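Local structure of oxygen-independent coproporphyrinogen III oxidase (Escherichia coli, 1OLT) at residues F400-L410 with R434-T442. The protein catalyses the anaerobic oxidative decarboxylation of two propionate groups of coproporphyrinogen III to give protoporphyrinogen IX in heme biosynthesis, using S-adenosylmethionine and an iron-sulfur cluster. Residues are numbered along the deposited sequence; the frame is centred on the assembly and turned at random. Where two conformers were deposited one is given.
Sequences FAEDLKLLAPL and RNICMCFDT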
ATOM      1  N   PHE A 400       9.245   5.773 -27.187  1.00 14.84           N
ATOM      2  CA  PHE A 400       8.562   6.745 -26.359  1.00 13.87           C
ATOM      3  C   PHE A 400       8.447   8.181 -26.927  1.00 12.94           C
ATOM      4  O   PHE A 400       8.216   9.107 -26.151  1.00 11.64           O
ATOM      5  CB  PHE A 400       9.272   6.807 -24.999  1.00 13.89           C
ATOM      6  CG  PHE A 400       9.202   5.543 -24.248  1.00 14.10           C
ATOM      7  CD1 PHE A 400       8.001   5.131 -23.722  1.00 14.90           C
ATOM      8  CD2 PHE A 400      10.323   4.754 -24.072  1.00 14.94           C
ATOM      9  CE1 PHE A 400       7.899   3.919 -22.977  1.00 16.65           C
ATOM     10  CE2 PHE A 400      10.239   3.536 -23.319  1.00 16.00           C
ATOM     11  CZ  PHE A 400       9.031   3.132 -22.787  1.00 14.37           C
ATOM     12  N   ALA A 401       8.566   8.361 -28.239  1.00 12.69           N
ATOM     13  CA  ALA A 401       8.466   9.695 -28.819  1.00 13.21           C
ATOM     14  C   ALA A 401       7.216  10.447 -28.300  1.00 13.60           C
ATOM     15  O   ALA A 401       7.314  11.564 -27.812  1.00 13.63           O
ATOM     16  CB  ALA A 401       8.429   9.602 -30.360  1.00 13.42           C
ATOM     17  N   GLU A 402       6.065   9.814 -28.456  0.50 13.68           N
ATOM     18  CA  GLU A 402       4.773  10.355 -28.039  0.50 13.78           C
ATOM     19  C   GLU A 402       4.798  10.815 -26.578  0.50 13.53           C
ATOM     20  O   GLU A 402       4.356  11.917 -26.256  0.50 13.40           O
ATOM     21  CB  GLU A 402       3.647   9.315 -28.252  0.50 14.14           C
ATOM     22  CG  GLU A 402       3.899   8.250 -29.340  0.50 14.69           C
ATOM     23  CD  GLU A 402       5.067   7.303 -29.024  0.50 15.35           C
ATOM     24  OE1 GLU A 402       5.335   7.024 -27.833  0.50 17.74           O
ATOM     25  OE2 GLU A 402       5.723   6.846 -29.970  0.50 16.27           O
ATOM     26  N   ASP A 403       5.329   9.953 -25.710  1.00 13.34           N
ATOM     27  CA  ASP A 403       5.412  10.195 -24.268  1.00 12.81           C
ATOM     28  C   ASP A 403       6.310  11.374 -23.907  1.00 11.99           C
ATOM     29  O   ASP A 403       5.996  12.140 -22.994  1.00 10.84           O
ATOM     30  CB  ASP A 403       5.948   8.928 -23.563  1.00 12.74           C
ATOM     31  CG  ASP A 403       5.272   7.685 -24.059  1.00 14.39           C
ATOM     32  OD1 ASP A 403       4.278   7.241 -23.423  1.00 15.53           O
ATOM     33  OD2 ASP A 403       5.623   7.108 -25.113  1.00 18.81           O
ATOM     34  N   LEU A 404       7.430  11.486 -24.618  1.00 11.20           N
ATOM     35  CA  LEU A 404       8.370  12.581 -24.426  1.00 11.58           C
ATOM     36  C   LEU A 404       7.777  13.942 -24.820  1.00 11.41           C
ATOM     37  O   LEU A 404       8.108  14.955 -24.210  1.00 11.49           O
ATOM     38  CB  LEU A 404       9.697  12.312 -25.198  1.00 11.56           C
ATOM     39  CG  LEU A 404      10.569  11.138 -24.621  1.00 11.48           C
ATOM     40  CD1 LEU A 404      11.914  10.974 -25.384  1.00 13.28           C
ATOM     41  CD2 LEU A 404      10.836  11.343 -23.151  1.00 12.03           C
ATOM     42  N   LYS A 405       6.920  13.942 -25.844  0.50 11.44           N
ATOM     43  CA  LYS A 405       6.224  15.154 -26.290  0.50 11.57           C
ATOM     44  C   LYS A 405       5.308  15.636 -25.161  0.50 11.76           C
ATOM     45  O   LYS A 405       5.280  16.803 -24.823  0.50 11.74           O
ATOM     46  CB  LYS A 405       5.375  14.878 -27.532  0.50 11.47           C
ATOM     47  CG  LYS A 405       6.140  14.482 -28.787  0.50 11.45           C
ATOM     48  CD  LYS A 405       5.324  14.763 -30.081  0.50 11.59           C
ATOM     49  CE  LYS A 405       4.605  13.523 -30.611  0.50 11.77           C
ATOM     50  NZ  LYS A 405       5.432  12.804 -31.635  0.50 11.66           N
ATOM     51  N   LEU A 406       4.577  14.698 -24.569  1.00 12.21           N
ATOM     52  CA  LEU A 406       3.696  14.980 -23.429  1.00 12.26           C
ATOM     53  C   LEU A 406       4.529  15.488 -22.261  1.00 12.33           C
ATOM     54  O   LEU A 406       4.068  16.324 -21.471  1.00 11.88           O
ATOM     55  CB  LEU A 406       2.924  13.723 -22.996  1.00 12.48           C
ATOM     56  CG  LEU A 406       1.903  13.112 -23.971  1.00 13.63           C
ATOM     57  CD1 LEU A 406       1.211  11.844 -23.326  1.00 14.23           C
ATOM     58  CD2 LEU A 406       0.863  14.165 -24.429  1.00 13.20           C
ATOM     59  N   LEU A 407       5.764  14.981 -22.166  1.00 11.89           N
ATOM     60  CA  LEU A 407       6.692  15.357 -21.106  1.00 12.12           C
ATOM     61  C   LEU A 407       7.275  16.763 -21.252  1.00 11.78           C
ATOM     62  O   LEU A 407       7.571  17.410 -20.257  1.00 11.50           O
ATOM     63  CB  LEU A 407       7.854  14.337 -21.035  1.00 12.47           C
ATOM     64  CG  LEU A 407       8.737  14.325 -19.766  1.00 14.18           C
ATOM     65  CD1 LEU A 407       7.933  14.040 -18.514  1.00 15.54           C
ATOM     66  CD2 LEU A 407       9.865  13.291 -19.861  1.00 14.01           C
ATOM     67  N   ALA A 408       7.456  17.223 -22.489  1.00 11.53           N
ATOM     68  CA  ALA A 408       8.166  18.484 -22.759  1.00 11.74           C
ATOM     69  C   ALA A 408       7.638  19.679 -21.952  1.00 12.07           C
ATOM     70  O   ALA A 408       8.405  20.339 -21.255  1.00 12.09           O
ATOM     71  CB  ALA A 408       8.143  18.807 -24.273  1.00 11.56           C
ATOM     72  N   PRO A 409       6.335  19.951 -22.010  1.00 12.45           N
ATOM     73  CA  PRO A 409       5.780  21.067 -21.233  1.00 12.64           C
ATOM     74  C   PRO A 409       6.116  20.976 -19.728  1.00 12.61           C
ATOM     75  O   PRO A 409       6.448  21.986 -19.110  1.00 12.16           O
ATOM     76  CB  PRO A 409       4.262  20.991 -21.496  1.00 12.89           C
ATOM     77  CG  PRO A 409       4.010  19.684 -22.226  1.00 13.07           C
ATOM     78  CD  PRO A 409       5.300  19.234 -22.780  1.00 12.62           C
ATOM     79  N   LEU A 410       6.027  19.768 -19.177  0.50 12.26           N
ATOM     80  CA  LEU A 410       6.408  19.509 -17.789  0.50 12.37           C
ATOM     81  C   LEU A 410       7.899  19.830 -17.523  0.50 12.69           C
ATOM     82  O   LEU A 410       8.237  20.462 -16.523  0.50 12.16           O
ATOM     83  CB  LEU A 410       6.053  18.043 -17.395  0.50 12.02           C
ATOM     84  CG  LEU A 410       4.597  17.783 -16.953  0.50 11.32           C
ATOM     85  CD1 LEU A 410       3.631  17.781 -18.136  0.50 11.44           C
ATOM     86  CD2 LEU A 410       4.471  16.470 -16.175  0.50 11.96           C
ATOM     87  N   ARG A 434       2.986  11.814 -10.052  1.00 17.81           N
ATOM     88  CA  ARG A 434       1.873  11.176 -10.761  1.00 18.85           C
ATOM     89  C   ARG A 434       1.660  11.873 -12.120  1.00 18.55           C
ATOM     90  O   ARG A 434       1.398  11.199 -13.129  1.00 18.24           O
ATOM     91  CB  ARG A 434       0.576  11.187  -9.940  1.00 19.49           C
ATOM     92  CG  ARG A 434       0.623  10.412  -8.581  1.00 22.83           C
ATOM     93  CD  ARG A 434      -0.456  10.909  -7.589  1.00 25.67           C
ATOM     94  NE  ARG A 434      -0.440  10.336  -6.220  1.00 29.71           N
ATOM     95  CZ  ARG A 434       0.446  10.635  -5.229  1.00 30.33           C
ATOM     96  NH1 ARG A 434       1.474  11.455  -5.440  1.00 29.24           N
ATOM     97  NH2 ARG A 434       0.306  10.072  -4.013  1.00 31.19           N
ATOM     98  N   ASN A 435       1.796  13.204 -12.139  1.00 18.29           N
ATOM     99  CA  ASN A 435       1.769  13.975 -13.393  1.00 18.14           C
ATOM    100  C   ASN A 435       2.811  13.459 -14.368  1.00 17.34           C
ATOM    101  O   ASN A 435       2.494  13.199 -15.528  1.00 17.53           O
ATOM    102  CB  ASN A 435       2.001  15.475 -13.168  1.00 18.62           C
ATOM    103  CG  ASN A 435       1.079  16.074 -12.092  1.00 19.98           C
ATOM    104  OD1 ASN A 435       1.397  16.047 -10.899  1.00 21.35           O
ATOM    105  ND2 ASN A 435      -0.050  16.633 -12.521  1.00 19.95           N
ATOM    106  N   ILE A 436       4.047  13.284 -13.894  1.00 16.61           N
ATOM    107  CA  ILE A 436       5.140  12.815 -14.747  1.00 15.96           C
ATOM    108  C   ILE A 436       4.873  11.399 -15.280  1.00 16.00           C
ATOM    109  O   ILE A 436       5.054  11.120 -16.478  1.00 16.20           O
ATOM    110  CB  ILE A 436       6.493  12.869 -13.967  1.00 16.05           C
ATOM    111  CG1 ILE A 436       6.902  14.319 -13.678  1.00 15.83           C
ATOM    112  CG2 ILE A 436       7.609  12.126 -14.703  1.00 14.80           C
ATOM    113  CD1 ILE A 436       7.851  14.473 -12.488  1.00 14.95           C
ATOM    114  N   CYS A 437       4.456  10.500 -14.389  1.00 15.97           N
ATOM    115  CA  CYS A 437       4.197   9.110 -14.756  1.00 16.00           C
ATOM    116  C   CYS A 437       3.076   9.003 -15.788  1.00 15.85           C
ATOM    117  O   CYS A 437       3.124   8.136 -16.667  1.00 14.74           O
ATOM    118  CB  CYS A 437       3.844   8.257 -13.517  1.00 16.08           C
ATOM    119  SG  CYS A 437       5.262   8.064 -12.422  1.00 16.96           S
ATOM    120  N   MET A 438       2.100   9.900 -15.684  1.00 15.88           N
ATOM    121  CA  MET A 438       0.951   9.937 -16.583  1.00 16.48           C
ATOM    122  C   MET A 438       1.345  10.132 -18.059  1.00 16.75           C
ATOM    123  O   MET A 438       0.586   9.743 -18.960  1.00 16.66           O
ATOM    124  CB  MET A 438      -0.015  11.056 -16.159  1.00 17.02           C
ATOM    125  CG  MET A 438      -1.496  10.802 -16.455  1.00 18.63           C
ATOM    126  SD  MET A 438      -2.703  11.861 -15.496  1.00 21.00           S
ATOM    127  CE  MET A 438      -1.644  13.265 -14.884  1.00 20.63           C
ATOM    128  N   CYS A 439       2.509  10.737 -18.315  1.00 16.38           N
ATOM    129  CA  CYS A 439       2.988  10.904 -19.708  1.00 16.37           C
ATOM    130  C   CYS A 439       3.279   9.583 -20.414  1.00 16.13           C
ATOM    131  O   CYS A 439       3.309   9.523 -21.673  1.00 15.33           O
ATOM    132  CB  CYS A 439       4.236  11.777 -19.760  1.00 16.53           C
ATOM    133  SG  CYS A 439       3.887  13.414 -19.134  1.00 16.76           S
ATOM    134  N   PHE A 440       3.488   8.548 -19.606  1.00 15.60           N
ATOM    135  CA  PHE A 440       3.773   7.208 -20.078  1.00 16.50           C
ATOM    136  C   PHE A 440       2.568   6.244 -20.065  1.00 17.18           C
ATOM    137  O   PHE A 440       2.707   5.071 -20.410  1.00 17.06           O
ATOM    138  CB  PHE A 440       4.947   6.635 -19.281  1.00 16.71           C
ATOM    139  CG  PHE A 440       6.227   7.342 -19.552  1.00 17.10           C
ATOM    140  CD1 PHE A 440       7.022   6.981 -20.645  1.00 18.10           C
ATOM    141  CD2 PHE A 440       6.632   8.400 -18.761  1.00 16.53           C
ATOM    142  CE1 PHE A 440       8.214   7.646 -20.922  1.00 17.19           C
ATOM    143  CE2 PHE A 440       7.811   9.069 -19.044  1.00 16.92           C
ATOM    144  CZ  PHE A 440       8.604   8.687 -20.153  1.00 17.97           C
ATOM    145  N   ASP A 441       1.386   6.727 -19.699  1.00 18.03           N
ATOM    146  CA  ASP A 441       0.228   5.841 -19.558  1.00 18.21           C
ATOM    147  C   ASP A 441      -0.586   5.810 -20.872  1.00 18.05           C
ATOM    148  O   ASP A 441      -1.180   6.816 -21.270  1.00 18.77           O
ATOM    149  CB  ASP A 441      -0.603   6.313 -18.361  1.00 18.89           C
ATOM    150  CG  ASP A 441      -1.734   5.360 -18.004  1.00 19.17           C
ATOM    151  OD1 ASP A 441      -2.175   4.576 -18.880  1.00 19.67           O
ATOM    152  OD2 ASP A 441      -2.251   5.347 -16.868  1.00 21.21           O
ATOM    153  N   THR A 442      -0.596   4.667 -21.555  0.70 16.87           N
ATOM    154  CA  THR A 442      -1.308   4.559 -22.819  0.70 16.46           C
ATOM    155  C   THR A 442      -2.819   4.452 -22.644  0.70 15.84           C
ATOM    156  O   THR A 442      -3.559   4.720 -23.573  0.70 15.14           O
ATOM    157  CB  THR A 442      -0.819   3.353 -23.633  0.70 16.47           C
ATOM    158  OG1 THR A 442      -0.909   2.162 -22.842  0.70 16.36           O
ATOM    159  CG2 THR A 442       0.659   3.490 -23.963  0.70 17.18           C
TER
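Phe440 turns the edge of its ring toward the face of Phe400 in an offset edge-to-face stack. The ring planes stand at 74° and the centroids are 5.5 Å apart. CD1 of Phe440 lies 3.7 Å from CD1 of Phe400. The same CD1 of Phe440 also meets CB of Asp403, whose carboxylate plane is nearly parallel to the Phe440 ring. Replacing Phe400 by an alanine is likely to leave the Phe440 edge without its aromatic partner and open a gap beside it.

The tight part of the contact is buried and centres on Cys439. With chi1 -61°, its SG stands beside the backbone N and faces helix 401-410. There SG lies 3.7 Å from Leu406 O, and 4.1 Å from Leu407 CD1. Farther along, Leu410 CD2 reaches the backbone of Asn435 and lies 4.1 Å from Ile436 CG1. Asp403 OD1 comes within 3.0 Å of Cys439 O. Both atoms are acceptors, so this is not a bond. NH1 of Arg370 forms a salt bridge with Asp403 OD1 and a hydrogen bond with Phe440 O. The arginine probably offsets the charge on Asp403 OD1 and so makes its approach to Cys439 O tolerable.

The outer side is looser. Leu406 is exposed, and its CD1 rests 3.5 Å from Cys439 O.

The axes of 401-410 and 434-438 run roughly antiparallel, at 148°, and come within 9.8 Å. Segment 400-410 lies in the HemN C-terminal domain, and the pair packs away from the cluster and S-adenosylmethionine sites. Helix 365-380 touches Phe400 through Ile369 and Arg370, while strand 422-425 meets Leu407 through Ile423 and Ile436 through Val425.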